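Local coordinates for protein peptide chain release factor subunit 1 (Methanosarcina mazei, PDB 3IR9) that probably directs the termination of translation at the three stop codons, as an archaeal class I release factor represented here by its C-terminal domain, at residues L72-Y86 against C106-D120. Residues are numbered along the deposited sequence; the frame is centred on the assembly and turned at random.
Sequences LRAERVTTKCSVCGY and CPKCGSSLEVTDVTD. With ZN (zinc ion), chain C.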
loop_
_atom_site.group_PDB
_atom_site.type_symbol
_atom_site.label_atom_id
_atom_site.label_comp_id
_atom_site.label_asym_id
_atom_site.label_seq_id
_atom_site.Cartn_x
_atom_site.Cartn_y
_atom_site.Cartn_z
ATOM N N LEU A 72 5.663 13.975 1.000
ATOM C CA LEU A 72 6.486 14.829 1.848
ATOM C C LEU A 72 7.338 14.019 2.806
ATOM O O LEU A 72 6.836 13.479 3.795
ATOM C CB LEU A 72 5.611 15.768 2.668
ATOM C CG LEU A 72 4.725 16.740 1.904
ATOM C CD1 LEU A 72 3.771 17.393 2.881
ATOM C CD2 LEU A 72 5.569 17.777 1.178
ATOM N N ARG A 73 8.631 13.950 2.522
ATOM C CA ARG A 73 9.551 13.243 3.395
ATOM C C ARG A 73 10.500 14.230 4.066
ATOM O O ARG A 73 11.614 14.439 3.594
ATOM C CB ARG A 73 10.321 12.183 2.601
ATOM C CG ARG A 73 9.423 11.131 1.957
ATOM C CD ARG A 73 8.393 10.619 2.966
ATOM N NE ARG A 73 7.795 9.331 2.603
ATOM C CZ ARG A 73 6.499 9.134 2.365
ATOM N NH1 ARG A 73 5.636 10.139 2.442
ATOM N NH2 ARG A 73 6.061 7.923 2.053
ATOM N N ALA A 74 10.051 14.839 5.164
ATOM C CA ALA A 74 10.838 15.872 5.842
ATOM C C ALA A 74 10.321 16.217 7.240
ATOM O O ALA A 74 9.115 16.338 7.450
ATOM C CB ALA A 74 10.900 17.130 4.982
ATOM N N GLU A 75 11.239 16.391 8.190
ATOM C CA GLU A 75 10.862 16.746 9.555
ATOM C C GLU A 75 11.287 18.166 9.909
ATOM O O GLU A 75 12.232 18.710 9.338
ATOM C CB GLU A 75 11.495 15.790 10.569
ATOM C CG GLU A 75 11.775 14.396 10.062
ATOM C CD GLU A 75 12.516 13.567 11.091
ATOM O OE1 GLU A 75 13.754 13.433 10.976
ATOM O OE2 GLU A 75 11.861 13.072 12.031
ATOM N N ARG A 76 10.595 18.752 10.876
ATOM C CA ARG A 76 10.962 20.059 11.396
ATOM C C ARG A 76 11.679 19.907 12.735
ATOM O O ARG A 76 11.129 19.378 13.699
ATOM C CB ARG A 76 9.721 20.941 11.551
ATOM C CG ARG A 76 10.001 22.357 12.031
ATOM C CD ARG A 76 10.930 23.087 11.074
ATOM N NE ARG A 76 10.881 24.527 11.287
ATOM C CZ ARG A 76 11.439 25.425 10.487
ATOM N NH1 ARG A 76 12.107 25.044 9.405
ATOM N NH2 ARG A 76 11.322 26.710 10.774
ATOM N N VAL A 77 12.916 20.377 12.789
ATOM C CA VAL A 77 13.729 20.217 13.983
ATOM C C VAL A 77 13.834 21.516 14.778
ATOM O O VAL A 77 14.312 22.535 14.279
ATOM C CB VAL A 77 15.147 19.730 13.623
ATOM C CG1 VAL A 77 15.901 19.338 14.880
ATOM C CG2 VAL A 77 15.077 18.566 12.639
ATOM N N THR A 78 13.381 21.483 16.023
ATOM C CA THR A 78 13.595 22.613 16.913
ATOM C C THR A 78 14.802 22.335 17.799
ATOM O O THR A 78 15.006 21.212 18.264
ATOM C CB THR A 78 12.364 22.909 17.796
ATOM O OG1 THR A 78 11.240 23.238 16.970
ATOM C CG2 THR A 78 12.652 24.063 18.741
ATOM N N THR A 79 15.608 23.365 18.016
ATOM C CA THR A 79 16.735 23.268 18.928
ATOM C C THR A 79 16.739 24.492 19.855
ATOM O O THR A 79 16.288 25.573 19.473
ATOM C CB THR A 79 18.076 23.132 18.157
ATOM O OG1 THR A 79 18.457 24.399 17.609
ATOM C CG2 THR A 79 17.946 22.121 17.020
ATOM N N LYS A 80 17.226 24.318 21.078
ATOM C CA LYS A 80 17.264 25.416 22.036
ATOM C C LYS A 80 18.507 25.362 22.931
ATOM O O LYS A 80 18.961 24.288 23.327
ATOM C CB LYS A 80 15.995 25.427 22.891
ATOM C CG LYS A 80 14.704 25.449 22.089
ATOM C CD LYS A 80 13.510 25.433 23.017
ATOM C CE LYS A 80 12.242 25.081 22.272
ATOM N NZ LYS A 80 11.132 24.772 23.215
ATOM N N CYS A 81 19.057 26.529 23.247
ATOM C CA CYS A 81 20.255 26.592 24.068
ATOM C C CYS A 81 19.936 26.281 25.524
ATOM O O CYS A 81 18.916 26.710 26.066
ATOM C CB CYS A 81 20.937 27.953 23.947
ATOM S SG CYS A 81 22.482 28.037 24.850
ATOM N N SER A 82 20.835 25.533 26.146
ATOM C CA SER A 82 20.628 25.032 27.496
ATOM C C SER A 82 20.800 26.092 28.586
ATOM O O SER A 82 20.514 25.832 29.754
ATOM C CB SER A 82 21.569 23.855 27.752
ATOM O OG SER A 82 22.879 24.144 27.300
ATOM N N VAL A 83 21.272 27.281 28.214
ATOM C CA VAL A 83 21.434 28.360 29.190
ATOM C C VAL A 83 20.786 29.682 28.757
ATOM O O VAL A 83 19.930 30.219 29.463
ATOM C CB VAL A 83 22.918 28.577 29.594
ATOM C CG1 VAL A 83 23.620 27.241 29.775
ATOM C CG2 VAL A 83 23.651 29.424 28.576
ATOM N N CYS A 84 21.183 30.203 27.603
ATOM C CA CYS A 84 20.640 31.475 27.150
ATOM C C CYS A 84 19.381 31.244 26.312
ATOM O O CYS A 84 18.937 30.105 26.134
ATOM C CB CYS A 84 21.704 32.325 26.423
ATOM S SG CYS A 84 21.833 32.172 24.622
ATOM N N GLY A 85 18.792 32.328 25.825
ATOM C CA GLY A 85 17.530 32.247 25.120
ATOM C C GLY A 85 17.645 31.909 23.649
ATOM O O GLY A 85 16.686 32.078 22.897
ATOM N N TYR A 86 18.806 31.424 23.227
ATOM C CA TYR A 86 18.982 31.082 21.819
ATOM C C TYR A 86 18.096 29.907 21.395
ATOM O O TYR A 86 17.918 28.948 22.149
ATOM C CB TYR A 86 20.452 30.780 21.490
ATOM C CG TYR A 86 20.653 30.424 20.031
ATOM C CD1 TYR A 86 20.650 31.409 19.050
ATOM C CD2 TYR A 86 20.813 29.104 19.629
ATOM C CE1 TYR A 86 20.808 31.092 17.710
ATOM C CE2 TYR A 86 20.978 28.775 18.287
ATOM C CZ TYR A 86 20.977 29.776 17.332
ATOM O OH TYR A 86 21.147 29.467 15.996
ATOM N N CYS A 106 26.199 26.767 21.137
ATOM C CA CYS A 106 25.461 28.020 20.996
ATOM C C CYS A 106 26.312 29.118 20.363
ATOM O O CYS A 106 27.338 29.505 20.913
ATOM C CB CYS A 106 24.936 28.485 22.361
ATOM S SG CYS A 106 23.681 29.798 22.287
ATOM N N PRO A 107 25.879 29.631 19.207
ATOM C CA PRO A 107 26.641 30.674 18.520
ATOM C C PRO A 107 26.524 31.989 19.283
ATOM O O PRO A 107 27.126 32.987 18.894
ATOM C CB PRO A 107 25.952 30.762 17.152
ATOM C CG PRO A 107 25.129 29.497 17.046
ATOM C CD PRO A 107 24.695 29.223 18.438
ATOM N N LYS A 108 25.767 31.971 20.376
ATOM C CA LYS A 108 25.576 33.154 21.207
ATOM C C LYS A 108 26.424 33.126 22.479
ATOM O O LYS A 108 27.119 34.093 22.782
ATOM C CB LYS A 108 24.098 33.322 21.567
ATOM C CG LYS A 108 23.263 33.885 20.440
ATOM C CD LYS A 108 23.673 35.318 20.151
ATOM C CE LYS A 108 23.102 35.809 18.830
ATOM N NZ LYS A 108 23.783 37.057 18.388
ATOM N N CYS A 109 26.367 32.020 23.218
ATOM C CA CYS A 109 27.059 31.924 24.505
ATOM C C CYS A 109 28.019 30.740 24.569
ATOM O O CYS A 109 28.719 30.539 25.568
ATOM C CB CYS A 109 26.049 31.817 25.643
ATOM S SG CYS A 109 25.433 30.151 25.906
ATOM N N GLY A 110 28.044 29.953 23.504
ATOM C CA GLY A 110 28.957 28.831 23.421
ATOM C C GLY A 110 28.563 27.602 24.219
ATOM O O GLY A 110 29.332 26.649 24.291
ATOM N N SER A 111 27.376 27.613 24.817
ATOM C CA SER A 111 26.885 26.448 25.550
ATOM C C SER A 111 26.343 25.390 24.594
ATOM O O SER A 111 26.057 25.683 23.432
ATOM C CB SER A 111 25.790 26.850 26.535
ATOM O OG SER A 111 26.300 27.718 27.525
ATOM N N SER A 112 26.194 24.163 25.087
ATOM C CA SER A 112 25.672 23.074 24.267
ATOM C C SER A 112 24.195 23.286 23.952
ATOM O O SER A 112 23.374 23.476 24.850
ATOM C CB SER A 112 25.877 21.717 24.951
ATOM O OG SER A 112 25.558 20.641 24.082
ATOM N N LEU A 113 23.870 23.275 22.664
ATOM C CA LEU A 113 22.486 23.242 22.231
ATOM C C LEU A 113 21.947 21.825 22.422
ATOM O O LEU A 113 22.712 20.879 22.638
ATOM C CB LEU A 113 22.379 23.655 20.760
ATOM C CG LEU A 113 22.943 25.033 20.409
ATOM C CD1 LEU A 113 23.016 25.209 18.903
ATOM C CD2 LEU A 113 22.111 26.139 21.039
ATOM N N GLU A 114 20.630 21.680 22.347
ATOM C CA GLU A 114 20.000 20.375 22.470
ATOM C C GLU A 114 18.692 20.385 21.685
ATOM O O GLU A 114 17.937 21.351 21.757
ATOM C CB GLU A 114 19.729 20.060 23.943
ATOM C CG GLU A 114 20.941 20.210 24.863
ATOM C CD GLU A 114 20.544 20.360 26.321
ATOM O OE1 GLU A 114 19.397 20.001 26.665
ATOM O OE2 GLU A 114 21.375 20.843 27.123
ATOM N N VAL A 115 18.425 19.326 20.928
ATOM C CA VAL A 115 17.185 19.260 20.161
ATOM C C VAL A 115 16.023 18.988 21.106
ATOM O O VAL A 115 16.060 18.033 21.887
ATOM C CB VAL A 115 17.239 18.186 19.068
ATOM C CG1 VAL A 115 16.019 18.280 18.184
ATOM C CG2 VAL A 115 18.484 18.354 18.235
ATOM N N THR A 116 15.000 19.837 21.043
ATOM C CA THR A 116 13.889 19.758 21.988
ATOM C C THR A 116 12.649 19.055 21.420
ATOM O O THR A 116 11.804 18.566 22.173
ATOM C CB THR A 116 13.520 21.143 22.564
ATOM O OG1 THR A 116 13.294 22.069 21.497
ATOM C CG2 THR A 116 14.642 21.661 23.462
ATOM N N ASP A 117 12.546 19.001 20.096
ATOM C CA ASP A 117 11.466 18.261 19.449
ATOM C C ASP A 117 11.750 18.063 17.970
ATOM O O ASP A 117 12.323 18.931 17.310
ATOM C CB ASP A 117 10.113 18.968 19.626
ATOM C CG ASP A 117 9.024 18.382 18.735
ATOM O OD1 ASP A 117 8.682 17.192 18.911
ATOM O OD2 ASP A 117 8.510 19.112 17.858
ATOM N N VAL A 118 11.365 16.897 17.467
ATOM C CA VAL A 118 11.327 16.651 16.038
ATOM C C VAL A 118 9.897 16.270 15.673
ATOM O O VAL A 118 9.254 15.474 16.364
ATOM C CB VAL A 118 12.307 15.553 15.611
ATOM C CG1 VAL A 118 12.361 15.465 14.096
ATOM C CG2 VAL A 118 13.694 15.834 16.183
ATOM N N THR A 119 9.400 16.874 14.600
ATOM C CA THR A 119 8.036 16.663 14.138
ATOM C C THR A 119 8.069 16.625 12.616
ATOM O O THR A 119 8.677 17.488 11.985
ATOM C CB THR A 119 7.093 17.806 14.609
ATOM O OG1 THR A 119 7.153 17.938 16.037
ATOM C CG2 THR A 119 5.665 17.531 14.195
ATOM N N ASP A 120 7.446 15.615 12.021
ATOM C CA ASP A 120 7.342 15.569 10.570
ATOM C C ASP A 120 6.692 16.875 10.134
ATOM O O ASP A 120 5.898 17.445 10.879
ATOM C CB ASP A 120 6.486 14.377 10.138
ATOM C CG ASP A 120 6.492 14.159 8.628
ATOM O OD1 ASP A 120 7.151 14.924 7.892
ATOM O OD2 ASP A 120 5.828 13.207 8.175
HETATM ZN ZN ZN C . 23.540 30.174 24.590
HETATM O O HOH W 1 10.427 21.127 15.808
#
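Cys81 and Cys84 join Cys106 and Cys109 around one zinc ion, each pair coming from its own CxxC turn, an arrangement consistent with a zinc ribbon, so the metal ties 72-86 to 106-120 where strand 75-81 ends and before strand 113-120 begins. Cys81 SG lies 2.4 Å from zinc, Cys106 SG and Cys109 SG 2.3 Å each, and Cys84 SG 2.6 Å. Weak N-H...S bonds from Val83, Lys108, Cys109 and Ser111 to the thiolates of their own turns probably temper the negative charge.

Beside the site, Tyr86 has CG anti to its backbone N (chi1 -180°), which carries the ring across to the second turn. Pro107 CD sits over one face, a CH-pi contact 4.0 Å from the ring centroid; Leu113 CD2 meets the ring edge near its plane, and Cys106 SG approaches obliquely. A serine in place of Tyr86 would probably leave Pro107 CD and Leu113 CD2 without their aromatic partner and open a gap beside Cys106.

Ser82 OG donates to Ser112 O (2.6 Å) in the carbonyl plane, joining the first CxxC turn to the chain just before strand 113-120. Antiparallel backbone bonds link Arg76 with Thr119 and Lys80 with Glu114; between them Thr78 N bonds Asp117 O while Thr116 N reaches Thr78 O, a beta bulge. A water bridges Arg76 O and Thr78 OG1.

On one face Val77 CG1 presses tightly on Val115 CG1 (3.5 Å); on the other, the extended Lys80 chain crosses the Thr116 side chain at about a right angle.

Strand 75-81 is the middle of a three-stranded antiparallel sheet, flanked by 87-92 and 113-120; this zinc-tipped arm projects from the domain core, and Asp120 occupies the N-cap position of helix 121-131, whose Ile121 and Glu124 touch Arg76.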